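Long-range contacts in putative trimethylamine methyltransferase (Rhizobium meliloti, PDB 4YYC), which probably transfers methyl groups, as a member of the trimethylamine methyltransferase family: residues G358-S363 against A393-G398; G142-R147 against G398-S403. One frame throughout, in Å; residues are numbered along the deposited sequence.

Contact 1. Residues G358-S363 against A393-G398; sequences GSLCGS and AGWLEG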
loop_
_atom_site.group_PDB
_atom_site.type_symbol
_atom_site.label_atom_id
_atom_site.label_comp_id
_atom_site.label_asym_id
_atom_site.label_seq_id
_atom_site.Cartn_x
_atom_site.Cartn_y
_atom_site.Cartn_z
ATOM N N GLY A 358 9.887 5.471 -1.926
ATOM C CA GLY A 358 10.503 5.142 -0.648
ATOM C C GLY A 358 9.482 5.092 0.471
ATOM O O GLY A 358 8.288 5.011 0.234
ATOM N N SER A 359 9.967 4.967 1.695
ATOM C CA SER A 359 9.125 4.897 2.904
ATOM C C SER A 359 9.008 6.303 3.495
ATOM O O SER A 359 9.647 6.651 4.519
ATOM C CB SER A 359 9.706 3.872 3.889
ATOM O OG SER A 359 9.687 2.554 3.317
ATOM N N LEU A 360 8.257 7.158 2.806
ATOM C CA LEU A 360 8.206 8.592 3.139
ATOM C C LEU A 360 7.032 8.956 4.004
ATOM O O LEU A 360 5.941 8.385 3.827
ATOM C CB LEU A 360 8.073 9.396 1.805
ATOM C CG LEU A 360 9.181 9.199 0.758
ATOM C CD1 LEU A 360 8.920 10.041 -0.472
ATOM C CD2 LEU A 360 10.564 9.438 1.345
ATOM N N CYS A 361 7.207 9.922 4.884
ATOM C CA CYS A 361 6.166 10.393 5.772
ATOM C C CYS A 361 6.490 11.739 6.394
ATOM O O CYS A 361 7.653 12.224 6.360
ATOM C CB CYS A 361 5.921 9.372 6.877
ATOM S SG CYS A 361 7.343 9.151 8.007
ATOM N N GLY A 362 5.472 12.346 6.979
ATOM C CA GLY A 362 5.582 13.628 7.637
ATOM C C GLY A 362 5.400 13.560 9.139
ATOM O O GLY A 362 5.542 14.571 9.833
ATOM N N SER A 363 5.042 12.403 9.671
ATOM C CA SER A 363 4.887 12.277 11.102
ATOM C C SER A 363 6.148 12.507 11.886
ATOM O O SER A 363 7.240 12.329 11.388
ATOM C CB SER A 363 4.398 10.856 11.426
ATOM O OG SER A 363 3.928 10.794 12.747
ATOM N N ALA A 393 14.211 3.285 3.767
ATOM C CA ALA A 393 14.052 3.089 5.226
ATOM C C ALA A 393 14.678 4.176 6.012
ATOM O O ALA A 393 15.806 4.634 5.677
ATOM C CB ALA A 393 14.604 1.770 5.679
ATOM N N GLY A 394 14.030 4.563 7.080
ATOM C CA GLY A 394 14.601 5.487 8.053
ATOM C C GLY A 394 14.090 6.916 8.086
ATOM O O GLY A 394 14.350 7.630 9.080
ATOM N N TRP A 395 13.429 7.382 7.022
ATOM C CA TRP A 395 12.925 8.759 6.962
ATOM C C TRP A 395 11.775 9.008 7.927
ATOM O O TRP A 395 10.774 8.263 7.938
ATOM C CB TRP A 395 12.448 9.000 5.537
ATOM C CG TRP A 395 11.706 10.227 5.183
ATOM C CD1 TRP A 395 10.473 10.634 5.626
ATOM C CD2 TRP A 395 12.096 11.190 4.193
ATOM N NE1 TRP A 395 10.060 11.762 4.929
ATOM C CE2 TRP A 395 11.042 12.124 4.061
ATOM C CE3 TRP A 395 13.251 11.369 3.409
ATOM C CZ2 TRP A 395 11.119 13.195 3.193
ATOM C CZ3 TRP A 395 13.293 12.416 2.560
ATOM C CH2 TRP A 395 12.255 13.325 2.474
ATOM N N LEU A 396 11.860 10.117 8.647
ATOM C CA LEU A 396 10.790 10.572 9.484
ATOM C C LEU A 396 10.759 12.098 9.395
ATOM O O LEU A 396 11.730 12.755 8.972
ATOM C CB LEU A 396 11.075 10.071 10.941
ATOM C CG LEU A 396 9.942 10.045 11.933
ATOM C CD1 LEU A 396 8.788 9.167 11.474
ATOM C CD2 LEU A 396 10.473 9.516 13.255
ATOM N N GLU A 397 9.642 12.684 9.797
ATOM C CA GLU A 397 9.512 14.096 10.001
ATOM C C GLU A 397 9.833 14.847 8.714
ATOM O O GLU A 397 10.554 15.838 8.701
ATOM C CB GLU A 397 10.369 14.566 11.213
ATOM C CG GLU A 397 9.894 15.872 11.777
ATOM C CD GLU A 397 10.844 16.423 12.805
ATOM O OE1 GLU A 397 11.063 15.770 13.868
ATOM O OE2 GLU A 397 11.431 17.486 12.549
ATOM N N GLY A 398 9.307 14.365 7.594
ATOM C CA GLY A 398 9.409 15.087 6.368
ATOM C C GLY A 398 10.811 15.211 5.831
ATOM O O GLY A 398 11.089 16.097 4.985
HETATM O O HOH W 1 12.370 5.820 4.793
#

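Contact 2. Residues G142-R147 against G398-S403; sequences GPPFVR and GGLVSS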
loop_
_atom_site.group_PDB
_atom_site.type_symbol
_atom_site.label_atom_id
_atom_site.label_comp_id
_atom_site.label_asym_id
_atom_site.label_seq_id
_atom_site.Cartn_x
_atom_site.Cartn_y
_atom_site.Cartn_z
ATOM N N GLY A 142 19.844 12.602 3.704
ATOM C CA GLY A 142 19.733 14.023 4.017
ATOM C C GLY A 142 19.503 14.513 5.436
ATOM O O GLY A 142 19.902 15.627 5.735
ATOM N N PRO A 143 18.855 13.727 6.343
ATOM C CA PRO A 143 18.469 14.396 7.595
ATOM C C PRO A 143 19.621 14.935 8.455
ATOM O O PRO A 143 20.604 14.257 8.703
ATOM C CB PRO A 143 17.760 13.272 8.360
ATOM C CG PRO A 143 17.118 12.495 7.271
ATOM C CD PRO A 143 18.135 12.456 6.182
ATOM N N PRO A 144 19.439 16.125 9.025
ATOM C CA PRO A 144 20.428 16.646 9.961
ATOM C C PRO A 144 20.197 16.220 11.391
ATOM O O PRO A 144 21.065 16.414 12.229
ATOM C CB PRO A 144 20.254 18.155 9.825
ATOM C CG PRO A 144 18.871 18.359 9.397
ATOM C CD PRO A 144 18.558 17.189 8.514
ATOM N N PHE A 145 19.012 15.674 11.664
ATOM C CA PHE A 145 18.678 15.171 12.991
ATOM C C PHE A 145 18.527 13.674 12.981
ATOM O O PHE A 145 18.182 13.068 11.966
ATOM C CB PHE A 145 17.345 15.762 13.495
ATOM C CG PHE A 145 17.361 17.253 13.686
ATOM C CD1 PHE A 145 17.909 17.816 14.835
ATOM C CD2 PHE A 145 16.870 18.078 12.700
ATOM C CE1 PHE A 145 17.908 19.211 14.991
ATOM C CE2 PHE A 145 16.877 19.462 12.847
ATOM C CZ PHE A 145 17.402 20.016 13.987
ATOM N N VAL A 146 18.764 13.083 14.148
ATOM C CA VAL A 146 18.363 11.699 14.399
ATOM C C VAL A 146 17.348 11.635 15.514
ATOM O O VAL A 146 17.280 12.550 16.366
ATOM C CB VAL A 146 19.546 10.755 14.736
ATOM C CG1 VAL A 146 20.485 10.691 13.542
ATOM C CG2 VAL A 146 20.274 11.194 16.003
ATOM N N ARG A 147 16.554 10.560 15.511
ATOM C CA ARG A 147 15.886 10.118 16.710
ATOM C C ARG A 147 16.636 8.927 17.213
ATOM O O ARG A 147 16.621 7.883 16.539
ATOM C CB ARG A 147 14.449 9.736 16.403
ATOM C CG ARG A 147 13.544 10.877 16.518
ATOM C CD ARG A 147 13.089 11.163 17.946
ATOM N NE ARG A 147 12.049 12.130 17.871
ATOM C CZ ARG A 147 11.494 12.719 18.898
ATOM N NH1 ARG A 147 11.902 12.490 20.145
ATOM N NH2 ARG A 147 10.544 13.584 18.659
ATOM N N GLY A 398 9.307 14.365 7.594
ATOM C CA GLY A 398 9.409 15.087 6.368
ATOM C C GLY A 398 10.811 15.211 5.831
ATOM O O GLY A 398 11.089 16.097 4.985
ATOM N N GLY A 399 11.706 14.328 6.262
ATOM C CA GLY A 399 13.076 14.355 5.783
ATOM C C GLY A 399 14.048 15.012 6.724
ATOM O O GLY A 399 15.230 15.055 6.429
ATOM N N LEU A 400 13.582 15.541 7.854
ATOM C CA LEU A 400 14.472 16.172 8.822
ATOM C C LEU A 400 15.106 15.208 9.760
ATOM O O LEU A 400 16.101 15.550 10.412
ATOM C CB LEU A 400 13.731 17.246 9.637
ATOM C CG LEU A 400 13.421 18.535 8.936
ATOM C CD1 LEU A 400 12.553 19.423 9.799
ATOM C CD2 LEU A 400 14.706 19.265 8.570
ATOM N N VAL A 401 14.532 13.998 9.869
ATOM C CA VAL A 401 15.015 13.010 10.827
ATOM C C VAL A 401 15.330 11.663 10.200
ATOM O O VAL A 401 14.531 11.157 9.413
ATOM C CB VAL A 401 13.951 12.824 11.938
ATOM C CG1 VAL A 401 14.244 11.636 12.829
ATOM C CG2 VAL A 401 13.861 14.106 12.768
ATOM N N SER A 402 16.481 11.091 10.583
ATOM C CA SER A 402 16.819 9.665 10.380
ATOM C C SER A 402 16.533 8.978 11.687
ATOM O O SER A 402 17.114 9.336 12.726
ATOM C CB SER A 402 18.283 9.456 9.977
ATOM O OG SER A 402 18.468 10.018 8.680
ATOM N N SER A 403 15.555 8.068 11.688
ATOM C CA SER A 403 15.107 7.376 12.921
ATOM C C SER A 403 15.568 5.939 12.965
ATOM O O SER A 403 15.314 5.192 12.043
ATOM C CB SER A 403 13.602 7.441 13.004
ATOM O OG SER A 403 13.091 6.526 13.961
#

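Contact 1. Residues G358-S363 against A393-G398
Leu-360 CD2 sits over one face of the Trp-395 indole, above its centre, in a CH-pi contact 3.8 Å from the centroid of the six-membered ring. Trp-395 CG is anti to the backbone N (chi1 171°), on a CB that points toward 358-363. NE1 donates to Cys-361 O at 2.8 Å, in the ring plane and on a lone pair of the oxygen. Gly-398 N also donates to Cys-361 O, at 3.0 Å. Two bent bonds (137° and 140°) thus meet on this one acceptor. Beside CD1, next to NE1, Cys-361 SG lies at the edge of the five-membered ring, a sulfur-aromatic contact. The same sulfur touches Leu-396 CD1 at 3.8 Å. Beyond it, Glu-397 N donates to Ser-363 O at 2.9 Å. A water is bonded to Ser-359 O and accepts from Trp-395 N. The Glu-397 carboxylate turns to a salt bridge with Arg-153. The loop between strand 354-355 and helix 368-383 thus packs on strand 395-396, an outer strand of a mixed sheet. The Trp-395 side chain lies about 5 Å from a bound unknown ligand. The methyl on its face, the bond at its edge and His-391, packed edge-to-face, probably limit rotation of the indole.

Contact 2. Residues G142-R147 against G398-S403
Pro-143 lays its ring against Ser-402 and the Gly-399 carbonyl. Its CG is 3.2 Å from Ser-402 OG and 3.3 Å from Gly-399 O. Ser-402 CB carries OG anti to the carbonyl carbon (chi1 -67°), and the hydroxyl is hydrogen-bonded to Val-181 O. An alanine in place of Pro-143 would probably leave a gap beside Ser-402 OG and Gly-399 O, where CG and CD had packed. Strands 145-147 and 401-403 then run parallel. Phe-145 N donates to Leu-400 O, Ser-402 N to Phe-145 O at 3.0 Å, and Arg-147 N to Ser-402 O. Phe-145, Val-401 and Arg-147 share one face of the sheet. The Phe-145 ring presents its edge to Leu-400 O, while its CB touches Val-401 CG2 at 3.9 Å. The ring also stacks with Tyr-155 and makes a cation-pi contact with Arg-153. Val-401 CG1, anti to the backbone N (chi1 169°), meets Arg-147 CG at 3.8 Å. Arg-147 NH1 binds Gly-151 O. Val-146 and Ser-402 lie on the other face, toward helix 158-170. Main-chain bonds thus set the pairing, while Ser-402 OG and Arg-147 NH1 find carbonyl partners beyond the two segments.

The centres of contacts 1 and 2 lie about 9 Å apart, on the same side of the centre of the chain. Along the sequence 142-147 comes first, then 358-363, then 393-398 and 398-403, which share Gly-398. Strands 395-396 and 401-403 are antiparallel neighbours in one mixed sheet of four strands. Strand 145-147 follows 401-403 in that sheet, and 153-155 completes it. Probable hydrogen bonds from Leu-396 N to Val-401 O and from Ser-403 N to Gly-394 O join the contacts. Segment 393-403 thus links the loop before helix 368-383 to a strand far earlier in the chain. Trp-395 and Gly-142 each lie within about 5 Å of bound unknown ligand, so both contacts probably help shape its surroundings.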